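Long-range contacts in putative SnoaL-like polyketide cyclase (Shewanella denitrificans, PDB 3LZA), which has no established function but, as a member of the SnoaL-like family with an NTF2-type fold, may act as a polyketide cyclase: residues 65-70 with 85-90; 103-108 with 136-141. All blocks are in the same frame, centred on the assembly; numbering follows the deposited sequence.

Interaction 1 (65-70 with 85-90); sequences LEFDFN and GNYHLR
Strands 66-70 and 85-90 run antiparallel, their axes 4.6 Å apart, with hydrogen-bonded pairs at E66-R90, D68-H88 and N70-N86. A classic beta bulge opens the pairing: R90 O accepts both L65 N (2.8 Å) and E66 N (3.1 Å), the second on a lone pair. On the face carrying F67, F69, Y87 and L89 the contact is aromatic. The F69 and Y87 rings form an offset stack, centroids 4.0 Å apart and planes only 4° from parallel, with Y87 CZ over the centre of the F69 ring. CG anti to the backbone N (chi1 -176°) lays the F69 ring over the tyrosine, while F69 CB, placed by the backbone, makes a CH-pi contact with the same Y87 ring. F67 lies alongside, its CE1 3.7 Å from Y87 CD2 at the tyrosine's edge, so the rings barely overlap. Tyrosine suits this buried spot: its flat ring packs while its OH finds T111 OG1. An alanine here would probably cost the F69 ring its stacking partner and leave T111 without that hydrogen bond. The other face is polar: a water donates to D68 OD2 (2.7 Å) and meets H88 ND1, H88 NE2 hydrogen-bonds D104 OD1, and E66 OE1 comes to the imidazole edge, 3.2 Å from H88 CE1. The extended R90 chain runs beside E66, CB against CB and the E66 carboxylate against R90 CD, and its NH1 continues to a salt bridge with D104. The two strands form a hairpin; strand 102-115 flanks its second arm, and I17 and T21 of helix 8-21 pack on F69 and F67.

Interaction 2 (103-108 with 136-141); sequences IDIAIP and DQLQSQ
Q137 reaches from the C-terminal helix to the strand as an extended arm. Its CB points toward strand 103-108 and lies 4.2 Å from I105 CG2; CG sits beside the backbone N, and the chain beyond it is extended (chi2 170°), carrying the amide to the backbone of A106. There Q137 OE1 accepts from A106 N at 2.8 Å on a lone pair, and Q137 NE2 donates to A106 O, also at 2.8 Å, from above the carbonyl plane. OE1 also rests close to I105 CA, and a water that donates to D104 O also donates, weakly, to Q137 OE1. Glutamine suits the task because one flat group offers both an acceptor and a donor, so the N-H and C=O of a single strand residue are met together and the rotation of the amide is fixed.

Q141, the chain's last residue, makes a similar but less well aligned pair of bonds two strand residues earlier: Q141 OE1 accepts D104 N at 3.0 Å, but Q141 NE2, 2.9 Å from D104 O, donates at a bent 142° and lies 40° out of the carbonyl plane. In the NTF2-like fold of this family a curved sheet is packed with helices; here helix 131-139 follows strand 122-129, and its end lies against strand 102-115. Between the two glutamines L138 supplies the apolar part, its CD2 3.8 Å from I103 CG2 and 3.9 Å from I105 CG2; F96 also packs against L138 and I103. S140 OG donates to Q137 O at 2.8 Å, linking the segment to itself near the C-terminus, and the terminal carboxylate of Q141 forms a salt bridge with K101 and a hydrogen bond with K98.

Both interactions belong to one sheet, since strands 80-93 and 102-115 are neighbours in it, and their centres lie about 12 Å apart. Interaction 1 is a strand-to-strand contact nearer the centre of the subunit, burying 718 Å² through regular backbone bonds and an aromatic face; interaction 2 buries 305 Å², lies farther out and joins helix to strand through side-chain amides bonded to backbone. Each is partly buried: F69, Y87, L89 and G85 in the first, I103, I105 and L138 in the second, whose bonding glutamines are partly exposed. They meet directly, H88 NE2 lying 2.7 Å from D104 OD1, and Y87 O accepts from I107 N. Thus D104 serves the hairpin with its carboxylate and the C-terminal tail with its backbone.

Interaction 1 (65-70 with 85-90)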
loop_
_atom_site.group_PDB
_atom_site.type_symbol
_atom_site.label_atom_id
_atom_site.label_comp_id
_atom_site.label_asym_id
_atom_site.label_seq_id
_atom_site.Cartn_x
_atom_site.Cartn_y
_atom_site.Cartn_z
ATOM N N LEU A 65 -0.081 -14.794 21.807
ATOM C CA LEU A 65 -1.319 -14.759 22.613
ATOM C C LEU A 65 -2.435 -14.072 21.859
ATOM O O LEU A 65 -3.602 -14.549 21.853
ATOM C CB LEU A 65 -1.086 -14.050 23.952
ATOM C CG LEU A 65 -0.089 -14.738 24.864
ATOM C CD1 LEU A 65 0.289 -13.806 26.004
ATOM C CD2 LEU A 65 -0.590 -16.088 25.404
ATOM N N GLU A 66 -2.086 -12.970 21.178
ATOM C CA GLU A 66 -3.046 -12.205 20.380
ATOM C C GLU A 66 -2.403 -11.775 19.079
ATOM O O GLU A 66 -1.231 -11.399 19.038
ATOM C CB GLU A 66 -3.519 -10.967 21.153
ATOM C CG GLU A 66 -4.222 -11.275 22.429
ATOM C CD GLU A 66 -4.491 -10.033 23.269
ATOM O OE1 GLU A 66 -4.271 -8.883 22.818
ATOM O OE2 GLU A 66 -4.897 -10.212 24.386
ATOM N N PHE A 67 -3.170 -11.854 17.996
ATOM C CA PHE A 67 -2.720 -11.424 16.666
ATOM C C PHE A 67 -3.969 -11.055 15.905
ATOM O O PHE A 67 -4.861 -11.895 15.742
ATOM C CB PHE A 67 -2.004 -12.556 15.909
ATOM C CG PHE A 67 -1.453 -12.154 14.590
ATOM C CD1 PHE A 67 -0.830 -10.917 14.413
ATOM C CD2 PHE A 67 -1.487 -13.034 13.528
ATOM C CE1 PHE A 67 -0.300 -10.548 13.145
ATOM C CE2 PHE A 67 -0.997 -12.660 12.265
ATOM C CZ PHE A 67 -0.421 -11.428 12.081
ATOM N N ASP A 68 -4.081 -9.789 15.512
ATOM C CA ASP A 68 -5.241 -9.319 14.737
ATOM C C ASP A 68 -4.767 -8.287 13.746
ATOM O O ASP A 68 -3.749 -7.601 13.958
ATOM C CB ASP A 68 -6.279 -8.688 15.652
ATOM C CG ASP A 68 -7.004 -9.710 16.511
ATOM O OD1 ASP A 68 -7.979 -10.361 16.025
ATOM O OD2 ASP A 68 -6.599 -9.841 17.669
ATOM N N PHE A 69 -5.475 -8.213 12.633
ATOM C CA PHE A 69 -5.310 -7.145 11.651
ATOM C C PHE A 69 -6.578 -6.309 11.721
ATOM O O PHE A 69 -7.698 -6.710 11.261
ATOM C CB PHE A 69 -5.083 -7.743 10.248
ATOM C CG PHE A 69 -4.807 -6.728 9.139
ATOM C CD1 PHE A 69 -4.315 -5.445 9.400
ATOM C CD2 PHE A 69 -5.012 -7.099 7.824
ATOM C CE1 PHE A 69 -4.065 -4.525 8.347
ATOM C CE2 PHE A 69 -4.746 -6.183 6.735
ATOM C CZ PHE A 69 -4.253 -4.897 7.021
ATOM N N ASN A 70 -6.399 -5.174 12.382
ATOM C CA ASN A 70 -7.433 -4.165 12.588
ATOM C C ASN A 70 -7.556 -3.302 11.302
ATOM O O ASN A 70 -6.716 -2.466 11.031
ATOM C CB ASN A 70 -7.064 -3.361 13.841
ATOM C CG ASN A 70 -6.917 -4.251 15.072
ATOM O OD1 ASN A 70 -5.848 -4.292 15.757
ATOM N ND2 ASN A 70 -7.966 -4.986 15.360
ATOM N N GLY A 85 -4.581 -0.612 7.668
ATOM C CA GLY A 85 -4.878 -0.705 9.074
ATOM C C GLY A 85 -3.670 -0.842 9.971
ATOM O O GLY A 85 -2.625 -0.242 9.734
ATOM N N ASN A 86 -3.849 -1.615 11.034
ATOM C CA ASN A 86 -2.756 -1.940 11.935
ATOM C C ASN A 86 -2.846 -3.383 12.433
ATOM O O ASN A 86 -3.937 -3.951 12.650
ATOM C CB ASN A 86 -2.614 -0.928 13.075
ATOM C CG ASN A 86 -3.603 -1.127 14.167
ATOM O OD1 ASN A 86 -3.453 -2.037 15.025
ATOM N ND2 ASN A 86 -4.613 -0.267 14.196
ATOM N N TYR A 87 -1.679 -3.970 12.582
ATOM C CA TYR A 87 -1.562 -5.294 13.134
ATOM C C TYR A 87 -1.236 -5.185 14.624
ATOM O O TYR A 87 -0.236 -4.564 15.006
ATOM C CB TYR A 87 -0.419 -6.005 12.409
ATOM C CG TYR A 87 -0.779 -6.520 11.035
ATOM C CD1 TYR A 87 -0.651 -5.708 9.903
ATOM C CD2 TYR A 87 -1.191 -7.850 10.850
ATOM C CE1 TYR A 87 -0.965 -6.200 8.638
ATOM C CE2 TYR A 87 -1.516 -8.341 9.566
ATOM C CZ TYR A 87 -1.364 -7.513 8.472
ATOM O OH TYR A 87 -1.656 -7.998 7.211
ATOM N N HIS A 88 -2.043 -5.791 15.490
ATOM C CA HIS A 88 -1.628 -5.864 16.893
ATOM C C HIS A 88 -1.152 -7.282 17.214
ATOM O O HIS A 88 -1.700 -8.295 16.737
ATOM C CB HIS A 88 -2.746 -5.418 17.812
ATOM C CG HIS A 88 -2.495 -5.763 19.234
ATOM N ND1 HIS A 88 -2.847 -6.979 19.772
ATOM C CD2 HIS A 88 -1.811 -5.104 20.197
ATOM C CE1 HIS A 88 -2.450 -7.028 21.031
ATOM N NE2 HIS A 88 -1.831 -5.897 21.310
ATOM N N LEU A 89 -0.055 -7.365 17.958
ATOM C CA LEU A 89 0.501 -8.626 18.348
ATOM C C LEU A 89 0.849 -8.578 19.850
ATOM O O LEU A 89 1.444 -7.590 20.371
ATOM C CB LEU A 89 1.701 -9.011 17.477
ATOM C CG LEU A 89 2.210 -10.426 17.730
ATOM C CD1 LEU A 89 2.853 -11.005 16.451
ATOM C CD2 LEU A 89 3.184 -10.517 18.958
ATOM N N ARG A 90 0.428 -9.614 20.571
ATOM C CA ARG A 90 0.827 -9.779 21.979
ATOM C C ARG A 90 1.414 -11.148 22.183
ATOM O O ARG A 90 0.804 -12.128 21.812
ATOM C CB ARG A 90 -0.346 -9.588 22.916
ATOM C CG ARG A 90 0.036 -9.614 24.425
ATOM C CD ARG A 90 -1.185 -9.459 25.329
ATOM N NE ARG A 90 -0.793 -9.467 26.744
ATOM C CZ ARG A 90 -0.159 -8.481 27.377
ATOM N NH1 ARG A 90 0.167 -7.349 26.766
ATOM N NH2 ARG A 90 0.143 -8.619 28.654
HETATM O O HOH W 1 -4.812 -8.369 19.058
#

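Interaction 2 (103-108 with 136-141)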
loop_
_atom_site.group_PDB
_atom_site.type_symbol
_atom_site.label_atom_id
_atom_site.label_comp_id
_atom_site.label_asym_id
_atom_site.label_seq_id
_atom_site.Cartn_x
_atom_site.Cartn_y
_atom_site.Cartn_z
ATOM N N ILE A 103 5.446 -8.910 25.145
ATOM C CA ILE A 103 5.457 -7.639 24.426
ATOM C C ILE A 103 4.082 -7.384 23.865
ATOM O O ILE A 103 3.297 -8.311 23.716
ATOM C CB ILE A 103 6.570 -7.519 23.344
ATOM C CG1 ILE A 103 6.551 -8.629 22.325
ATOM C CG2 ILE A 103 7.947 -7.523 24.010
ATOM C CD1 ILE A 103 5.485 -8.480 21.233
ATOM N N ASP A 104 3.793 -6.125 23.587
ATOM C CA ASP A 104 2.502 -5.751 23.005
ATOM C C ASP A 104 2.742 -4.607 22.003
ATOM O O ASP A 104 3.209 -3.524 22.388
ATOM C CB ASP A 104 1.577 -5.304 24.171
ATOM C CG ASP A 104 0.063 -5.339 23.795
ATOM O OD1 ASP A 104 -0.402 -4.435 23.070
ATOM O OD2 ASP A 104 -0.686 -6.217 24.281
ATOM N N ILE A 105 2.407 -4.818 20.741
ATOM C CA ILE A 105 2.747 -3.847 19.692
ATOM C C ILE A 105 1.565 -3.648 18.749
ATOM O O ILE A 105 0.721 -4.535 18.608
ATOM C CB ILE A 105 4.000 -4.262 18.884
ATOM C CG1 ILE A 105 3.846 -5.683 18.327
ATOM C CG2 ILE A 105 5.261 -4.078 19.744
ATOM C CD1 ILE A 105 5.095 -6.314 17.634
ATOM N N ALA A 106 1.484 -2.452 18.155
ATOM C CA ALA A 106 0.396 -2.102 17.232
ATOM C C ALA A 106 1.113 -1.441 16.081
ATOM O O ALA A 106 1.585 -0.317 16.244
ATOM C CB ALA A 106 -0.602 -1.137 17.871
ATOM N N ILE A 107 1.201 -2.176 14.958
ATOM C CA ILE A 107 2.025 -1.834 13.790
ATOM C C ILE A 107 1.172 -1.354 12.613
ATOM O O ILE A 107 0.438 -2.150 12.037
ATOM C CB ILE A 107 2.819 -3.091 13.289
ATOM C CG1 ILE A 107 3.489 -3.853 14.434
ATOM C CG2 ILE A 107 3.900 -2.696 12.262
ATOM C CD1 ILE A 107 4.377 -4.968 13.947
ATOM N N PRO A 108 1.288 -0.070 12.216
ATOM C CA PRO A 108 0.558 0.336 11.003
ATOM C C PRO A 108 1.030 -0.457 9.810
ATOM O O PRO A 108 2.215 -0.716 9.676
ATOM C CB PRO A 108 1.012 1.773 10.817
ATOM C CG PRO A 108 1.196 2.241 12.245
ATOM C CD PRO A 108 1.842 1.088 12.921
ATOM N N ASP A 136 10.089 1.687 17.940
ATOM C CA ASP A 136 9.839 2.698 18.972
ATOM C C ASP A 136 9.077 2.093 20.174
ATOM O O ASP A 136 9.371 2.380 21.337
ATOM C CB ASP A 136 9.002 3.869 18.415
ATOM C CG ASP A 136 9.759 4.752 17.401
ATOM O OD1 ASP A 136 11.018 4.782 17.376
ATOM O OD2 ASP A 136 9.070 5.451 16.640
ATOM N N GLN A 137 8.037 1.348 19.882
ATOM C CA GLN A 137 7.241 0.680 20.925
ATOM C C GLN A 137 8.061 -0.342 21.726
ATOM O O GLN A 137 8.043 -0.341 22.971
ATOM C CB GLN A 137 5.991 0.007 20.310
ATOM C CG GLN A 137 4.848 0.943 19.883
ATOM C CD GLN A 137 3.776 0.246 19.095
ATOM O OE1 GLN A 137 3.519 -0.928 19.307
ATOM N NE2 GLN A 137 3.121 0.969 18.158
ATOM N N LEU A 138 8.786 -1.207 21.031
ATOM C CA LEU A 138 9.678 -2.164 21.707
ATOM C C LEU A 138 10.777 -1.531 22.572
ATOM O O LEU A 138 11.111 -2.086 23.625
ATOM C CB LEU A 138 10.277 -3.165 20.700
ATOM C CG LEU A 138 9.345 -4.184 20.056
ATOM C CD1 LEU A 138 10.023 -4.982 19.013
ATOM C CD2 LEU A 138 8.784 -5.142 21.128
ATOM N N GLN A 139 11.331 -0.367 22.180
ATOM C CA GLN A 139 12.354 0.322 23.010
ATOM C C GLN A 139 11.834 0.703 24.398
ATOM O O GLN A 139 12.611 0.758 25.340
ATOM C CB GLN A 139 12.880 1.585 22.327
ATOM C CG GLN A 139 13.789 1.335 21.160
ATOM C CD GLN A 139 14.083 2.609 20.368
ATOM O OE1 GLN A 139 14.257 3.690 20.937
ATOM N NE2 GLN A 139 14.108 2.481 19.046
ATOM N N SER A 140 10.533 0.999 24.503
ATOM C CA SER A 140 9.891 1.341 25.783
ATOM C C SER A 140 9.492 0.121 26.630
ATOM O O SER A 140 9.117 0.274 27.807
ATOM C CB SER A 140 8.655 2.240 25.553
ATOM O OG SER A 140 7.555 1.580 24.898
ATOM N N GLN A 141 9.596 -1.079 26.057
ATOM C CA GLN A 141 9.237 -2.303 26.765
ATOM C C GLN A 141 10.470 -3.092 27.215
ATOM O O GLN A 141 11.621 -2.774 26.872
ATOM C CB GLN A 141 8.309 -3.159 25.898
ATOM C CG GLN A 141 6.996 -2.455 25.539
ATOM C CD GLN A 141 6.127 -3.268 24.610
ATOM O OE1 GLN A 141 5.852 -4.442 24.871
ATOM N NE2 GLN A 141 5.700 -2.661 23.510
ATOM O OXT GLN A 141 10.336 -4.061 27.967
HETATM O O HOH W 2 2.609 -0.740 22.482
#